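Local structure of chemotaxis protein CheX (Vibrio vulnificus, 6VPW) at residues Leu27-Arg41 / Ser135-Phe149. The protein probably acts in bacterial chemotaxis signalling as a CheC-like phosphatase. Residues are numbered along the deposited sequence; the frame is centred on the assembly and turned at random.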
loop_
_atom_site.group_PDB
_atom_site.type_symbol
_atom_site.label_atom_id
_atom_site.label_comp_id
_atom_site.label_asym_id
_atom_site.label_seq_id
_atom_site.Cartn_x
_atom_site.Cartn_y
_atom_site.Cartn_z
ATOM N N LEU A 27 11.241 -8.483 18.767
ATOM C CA LEU A 27 9.805 -8.812 18.579
ATOM C C LEU A 27 9.587 -10.285 18.911
ATOM O O LEU A 27 10.487 -11.107 18.627
ATOM C CB LEU A 27 9.371 -8.551 17.140
ATOM C CG LEU A 27 9.208 -7.091 16.741
ATOM C CD1 LEU A 27 8.541 -7.005 15.376
ATOM C CD2 LEU A 27 8.398 -6.325 17.777
ATOM N N LYS A 28 8.426 -10.579 19.498
ATOM C CA LYS A 28 8.003 -11.953 19.833
ATOM C C LYS A 28 7.103 -12.431 18.705
ATOM O O LYS A 28 5.974 -11.969 18.567
ATOM C CB LYS A 28 7.295 -11.976 21.192
ATOM C CG LYS A 28 6.455 -13.212 21.487
ATOM C CD LYS A 28 7.229 -14.509 21.533
ATOM C CE LYS A 28 6.338 -15.719 21.734
ATOM N NZ LYS A 28 5.547 -15.643 22.989
ATOM N N PRO A 29 7.588 -13.340 17.837
ATOM C CA PRO A 29 6.763 -13.854 16.750
ATOM C C PRO A 29 5.722 -14.866 17.230
ATOM O O PRO A 29 6.056 -15.687 18.044
ATOM C CB PRO A 29 7.771 -14.565 15.832
ATOM C CG PRO A 29 8.901 -14.968 16.763
ATOM C CD PRO A 29 8.957 -13.878 17.815
ATOM N N GLN A 30 4.482 -14.708 16.769
ATOM C CA GLN A 30 3.427 -15.726 16.979
ATOM C C GLN A 30 3.478 -16.616 15.733
ATOM O O GLN A 30 4.135 -16.212 14.764
ATOM C CB GLN A 30 2.051 -15.087 17.196
ATOM C CG GLN A 30 1.873 -14.460 18.573
ATOM C CD GLN A 30 2.688 -13.202 18.767
ATOM O OE1 GLN A 30 2.745 -12.338 17.898
ATOM N NE2 GLN A 30 3.303 -13.073 19.931
ATOM N N LYS A 31 2.829 -17.776 15.753
ATOM C CA LYS A 31 2.847 -18.694 14.581
ATOM C C LYS A 31 2.135 -18.045 13.395
ATOM O O LYS A 31 0.985 -17.607 13.514
ATOM C CB LYS A 31 2.190 -20.029 14.952
ATOM C CG LYS A 31 2.062 -21.023 13.806
ATOM C CD LYS A 31 1.625 -22.413 14.235
ATOM C CE LYS A 31 2.668 -23.126 15.069
ATOM N NZ LYS A 31 2.277 -24.525 15.357
ATOM N N PRO A 32 2.792 -17.922 12.217
ATOM C CA PRO A 32 2.122 -17.378 11.037
ATOM C C PRO A 32 0.939 -18.280 10.664
ATOM O O PRO A 32 0.942 -19.430 11.037
ATOM C CB PRO A 32 3.202 -17.371 9.948
ATOM C CG PRO A 32 4.494 -17.331 10.742
ATOM C CD PRO A 32 4.216 -18.194 11.962
ATOM N N ARG A 33 -0.036 -17.730 9.946
ATOM C CA ARG A 33 -1.222 -18.531 9.562
ATOM C C ARG A 33 -1.910 -17.856 8.370
ATOM O O ARG A 33 -1.551 -16.687 8.030
ATOM C CB ARG A 33 -2.141 -18.692 10.781
ATOM C CG ARG A 33 -2.468 -17.383 11.492
ATOM C CD ARG A 33 -3.504 -17.491 12.605
ATOM N NE ARG A 33 -3.890 -16.149 13.041
ATOM C CZ ARG A 33 -3.316 -15.453 14.025
ATOM N NH1 ARG A 33 -2.321 -15.969 14.727
ATOM N NH2 ARG A 33 -3.748 -14.236 14.307
ATOM N N ILE A 34 -2.804 -18.594 7.712
ATOM C CA ILE A 34 -3.598 -18.014 6.597
ATOM C C ILE A 34 -4.582 -17.053 7.247
ATOM O O ILE A 34 -5.286 -17.479 8.185
ATOM C CB ILE A 34 -4.306 -19.098 5.760
ATOM C CG1 ILE A 34 -3.295 -20.030 5.082
ATOM C CG2 ILE A 34 -5.252 -18.452 4.751
ATOM C CD1 ILE A 34 -3.919 -21.194 4.343
ATOM N N LYS A 35 -4.572 -15.793 6.806
ATOM C CA LYS A 35 -5.502 -14.796 7.377
ATOM C C LYS A 35 -6.913 -15.225 6.986
ATOM O O LYS A 35 -7.082 -15.758 5.872
ATOM C CB LYS A 35 -5.166 -13.390 6.879
ATOM C CG LYS A 35 -6.025 -12.272 7.451
ATOM C CD LYS A 35 -5.544 -10.909 7.021
ATOM C CE LYS A 35 -6.409 -9.763 7.496
ATOM N NZ LYS A 35 -5.833 -8.458 7.076
ATOM N N LYS A 36 -7.860 -15.057 7.901
ATOM C CA LYS A 36 -9.266 -15.412 7.601
ATOM C C LYS A 36 -10.104 -14.163 7.876
ATOM O O LYS A 36 -9.884 -13.159 7.167
ATOM C CB LYS A 36 -9.676 -16.658 8.393
ATOM C CG LYS A 36 -8.844 -17.894 8.092
ATOM C CD LYS A 36 -9.344 -19.147 8.779
ATOM C CE LYS A 36 -8.369 -20.300 8.685
ATOM N NZ LYS A 36 -7.108 -20.004 9.405
ATOM N N ASP A 37 -10.997 -14.226 8.867
ATOM C CA ASP A 37 -11.895 -13.104 9.250
ATOM C C ASP A 37 -11.297 -12.367 10.454
ATOM O O ASP A 37 -11.950 -11.441 10.958
ATOM C CB ASP A 37 -13.288 -13.637 9.604
ATOM C CG ASP A 37 -13.766 -14.752 8.690
ATOM O OD1 ASP A 37 -13.092 -15.008 7.672
ATOM O OD2 ASP A 37 -14.794 -15.380 9.022
ATOM N N GLU A 38 -10.094 -12.764 10.873
ATOM C CA GLU A 38 -9.448 -12.210 12.097
ATOM C C GLU A 38 -9.224 -10.696 12.009
ATOM O O GLU A 38 -8.981 -10.166 10.900
ATOM C CB GLU A 38 -8.129 -12.933 12.373
ATOM C CG GLU A 38 -7.260 -13.123 11.147
ATOM C CD GLU A 38 -5.916 -13.742 11.471
ATOM O OE1 GLU A 38 -5.193 -13.168 12.308
ATOM O OE2 GLU A 38 -5.622 -14.830 10.932
ATOM N N ILE A 39 -9.298 -10.042 13.171
ATOM C CA ILE A 39 -9.075 -8.572 13.277
ATOM C C ILE A 39 -7.570 -8.322 13.159
ATOM O O ILE A 39 -6.803 -8.999 13.877
ATOM C CB ILE A 39 -9.644 -8.021 14.600
ATOM C CG1 ILE A 39 -11.111 -8.415 14.798
ATOM C CG2 ILE A 39 -9.440 -6.512 14.678
ATOM C CD1 ILE A 39 -11.679 -8.031 16.149
ATOM N N ALA A 40 -7.178 -7.407 12.274
ATOM C CA ALA A 40 -5.757 -7.042 12.068
ATOM C C ALA A 40 -5.665 -5.515 11.930
ATOM O O ALA A 40 -5.719 -5.009 10.790
ATOM C CB ALA A 40 -5.214 -7.755 10.856
ATOM N N ARG A 41 -5.509 -4.813 13.057
ATOM C CA ARG A 41 -5.473 -3.330 13.034
ATOM C C ARG A 41 -4.108 -2.807 13.496
ATOM O O ARG A 41 -3.425 -3.499 14.272
ATOM C CB ARG A 41 -6.608 -2.801 13.912
ATOM C CG ARG A 41 -7.992 -3.148 13.383
ATOM C CD ARG A 41 -9.094 -2.817 14.366
ATOM N NE ARG A 41 -9.232 -1.383 14.564
ATOM C CZ ARG A 41 -9.960 -0.821 15.524
ATOM N NH1 ARG A 41 -10.606 -1.570 16.401
ATOM N NH2 ARG A 41 -10.023 0.495 15.617
ATOM N N SER A 135 -2.320 -17.199 -1.467
ATOM C CA SER A 135 -2.784 -17.248 -0.059
ATOM C C SER A 135 -2.261 -16.013 0.686
ATOM O O SER A 135 -1.061 -15.676 0.507
ATOM C CB SER A 135 -2.332 -18.542 0.586
ATOM O OG SER A 135 -2.795 -18.646 1.925
ATOM N N ILE A 136 -3.135 -15.327 1.434
ATOM C CA ILE A 136 -2.674 -14.168 2.256
ATOM C C ILE A 136 -2.188 -14.722 3.597
ATOM O O ILE A 136 -3.024 -15.265 4.353
ATOM C CB ILE A 136 -3.770 -13.107 2.453
ATOM C CG1 ILE A 136 -4.302 -12.594 1.108
ATOM C CG2 ILE A 136 -3.239 -11.979 3.331
ATOM C CD1 ILE A 136 -5.554 -11.772 1.219
ATOM N N ILE A 137 -0.894 -14.570 3.872
ATOM C CA ILE A 137 -0.276 -15.054 5.141
ATOM C C ILE A 137 -0.128 -13.861 6.087
ATOM O O ILE A 137 0.351 -12.790 5.630
ATOM C CB ILE A 137 1.090 -15.711 4.866
ATOM C CG1 ILE A 137 1.009 -16.827 3.816
ATOM C CG2 ILE A 137 1.712 -16.202 6.167
ATOM C CD1 ILE A 137 0.151 -17.991 4.223
ATOM N N ILE A 138 -0.582 -14.013 7.331
ATOM C CA ILE A 138 -0.399 -12.952 8.358
ATOM C C ILE A 138 0.601 -13.502 9.373
ATOM O O ILE A 138 0.468 -14.672 9.744
ATOM C CB ILE A 138 -1.722 -12.507 9.018
ATOM C CG1 ILE A 138 -1.485 -11.375 10.025
ATOM C CG2 ILE A 138 -2.444 -13.684 9.664
ATOM C CD1 ILE A 138 -2.756 -10.728 10.541
ATOM N N MET A 139 1.588 -12.692 9.746
ATOM C CA MET A 139 2.622 -13.098 10.728
ATOM C C MET A 139 2.524 -12.116 11.892
ATOM O O MET A 139 3.007 -10.990 11.781
ATOM C CB MET A 139 4.016 -13.044 10.091
ATOM C CG MET A 139 4.050 -13.608 8.659
ATOM S SD MET A 139 5.658 -13.421 7.838
ATOM C CE MET A 139 5.157 -13.590 6.127
ATOM N N PRO A 140 1.796 -12.452 12.983
ATOM C CA PRO A 140 1.685 -11.552 14.127
ATOM C C PRO A 140 2.968 -11.482 14.969
ATOM O O PRO A 140 3.707 -12.462 15.039
ATOM C CB PRO A 140 0.546 -12.125 14.997
ATOM C CG PRO A 140 -0.050 -13.281 14.187
ATOM C CD PRO A 140 0.998 -13.673 13.158
ATOM N N PHE A 141 3.161 -10.345 15.636
ATOM C CA PHE A 141 4.324 -10.127 16.530
ATOM C C PHE A 141 3.859 -9.346 17.755
ATOM O O PHE A 141 2.874 -8.568 17.662
ATOM C CB PHE A 141 5.442 -9.342 15.840
ATOM C CG PHE A 141 6.081 -10.015 14.653
ATOM C CD1 PHE A 141 5.569 -9.836 13.378
ATOM C CD2 PHE A 141 7.218 -10.794 14.805
ATOM C CE1 PHE A 141 6.168 -10.438 12.283
ATOM C CE2 PHE A 141 7.822 -11.387 13.706
ATOM C CZ PHE A 141 7.297 -11.208 12.449
ATOM N N SER A 142 4.559 -9.555 18.873
ATOM C CA SER A 142 4.203 -8.861 20.126
ATOM C C SER A 142 5.458 -8.310 20.816
ATOM O O SER A 142 6.588 -8.779 20.526
ATOM C CB SER A 142 3.456 -9.792 21.030
ATOM O OG SER A 142 4.296 -10.853 21.436
ATOM N N SER A 143 5.235 -7.307 21.662
ATOM C CA SER A 143 6.271 -6.691 22.520
ATOM C C SER A 143 5.525 -5.963 23.641
ATOM O O SER A 143 4.284 -5.771 23.512
ATOM C CB SER A 143 7.164 -5.775 21.746
ATOM O OG SER A 143 6.514 -4.547 21.501
ATOM N N GLN A 144 6.224 -5.534 24.678
ATOM C CA GLN A 144 5.483 -4.871 25.780
ATOM C C GLN A 144 5.046 -3.481 25.322
ATOM O O GLN A 144 4.131 -2.931 25.942
ATOM C CB GLN A 144 6.330 -4.791 27.048
ATOM C CG GLN A 144 7.635 -4.039 26.877
ATOM C CD GLN A 144 8.233 -3.744 28.226
ATOM O OE1 GLN A 144 7.775 -2.860 28.947
ATOM N NE2 GLN A 144 9.278 -4.472 28.563
ATOM N N TRP A 145 5.638 -2.982 24.231
ATOM C CA TRP A 145 5.349 -1.607 23.750
ATOM C C TRP A 145 4.212 -1.629 22.728
ATOM O O TRP A 145 3.719 -0.544 22.374
ATOM C CB TRP A 145 6.623 -0.976 23.190
ATOM C CG TRP A 145 7.742 -1.011 24.180
ATOM C CD1 TRP A 145 7.903 -0.218 25.278
ATOM C CD2 TRP A 145 8.840 -1.935 24.186
ATOM N NE1 TRP A 145 9.033 -0.580 25.965
ATOM C CE2 TRP A 145 9.633 -1.627 25.314
ATOM C CE3 TRP A 145 9.239 -2.973 23.339
ATOM C CZ2 TRP A 145 10.799 -2.332 25.612
ATOM C CZ3 TRP A 145 10.382 -3.677 23.644
ATOM C CH2 TRP A 145 11.153 -3.352 24.757
ATOM N N GLY A 146 3.790 -2.822 22.312
ATOM C CA GLY A 146 2.705 -2.941 21.333
ATOM C C GLY A 146 2.972 -4.044 20.324
ATOM O O GLY A 146 4.101 -4.596 20.299
ATOM N N ASN A 147 1.983 -4.276 19.468
ATOM C CA ASN A 147 1.993 -5.407 18.516
ATOM C C ASN A 147 2.241 -4.904 17.089
ATOM O O ASN A 147 2.164 -3.677 16.824
ATOM C CB ASN A 147 0.686 -6.201 18.627
ATOM C CG ASN A 147 0.463 -6.802 20.003
ATOM O OD1 ASN A 147 1.407 -7.081 20.743
ATOM N ND2 ASN A 147 -0.789 -7.020 20.354
ATOM N N ALA A 148 2.563 -5.848 16.219
ATOM C CA ALA A 148 2.794 -5.548 14.799
ATOM C C ALA A 148 2.381 -6.774 13.999
ATOM O O ALA A 148 2.130 -7.834 14.599
ATOM C CB ALA A 148 4.249 -5.214 14.564
ATOM N N PHE A 149 2.287 -6.628 12.690
ATOM C CA PHE A 149 2.067 -7.850 11.894
ATOM C C PHE A 149 2.501 -7.584 10.461
ATOM O O PHE A 149 2.447 -6.429 9.973
ATOM C CB PHE A 149 0.637 -8.381 12.019
ATOM C CG PHE A 149 -0.436 -7.373 11.740
ATOM C CD1 PHE A 149 -0.858 -7.132 10.440
ATOM C CD2 PHE A 149 -1.015 -6.658 12.775
ATOM C CE1 PHE A 149 -1.845 -6.188 10.178
ATOM C CE2 PHE A 149 -1.995 -5.711 12.512
ATOM C CZ PHE A 149 -2.414 -5.485 11.218
HETATM O O HOH W 1 4.811 -14.314 12.968
#
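Lys28 and Arg33 each pair with strand 137-142, through Ser142 and Ile138, and so attach edge strand 28-34 to the antiparallel sheet of the CheX fold. Both are hydrogen-bonded pairs; Lys28 N gives to Ser142 O at 2.8 Å, and Ile138 N to Arg33 O in a nearly straight bond (166° at the hydrogen). The register slips by one residue between these two ladders, where Pro29 and Pro32 flank a short break. Water 1 spans the gap by donating to both Gln30 O and Pro140 O, while Gln30 N also gives to Pro140 O from above its carbonyl plane.

Arg33 CB points to the same face of the sheet as Ile138. CG sits between the backbone N and the carbonyl carbon (chi1 50°), and from there the chain runs extended to NE. CG passes 4.1 Å from Ile138 CG2, the two side chains lying side by side; farther out, NH1 comes 3.6 Å from Pro140 CG. The guanidinium then takes the Glu38 carboxylate side-on: NE gives to Glu38 OE2 at 3.0 Å and NH2 to Glu38 OE1 at 2.7 Å, each oxygen met on its syn side but from well out of the carboxylate plane. The salt bridge closes across the loop, which turns back beside Ile138, whose CD1 also meets Ala40 CB. Lys35, on the same loop, reaches Glu151 of strand 148-154.

On the other face, Leu27 CB meets Phe141 CD2 and Pro29 CB meets Phe141 CE2, and Met16 of helix 8-23 adds to this apolar patch. Back on the Ile138 side, the loop crosses Phe149: Ala40 CB stands over one face of the ring in a CH-pi contact, 4.1 Å from the centroid, whereas Arg41 O lies at the ring edge, 3.2 Å from Phe149 CE2.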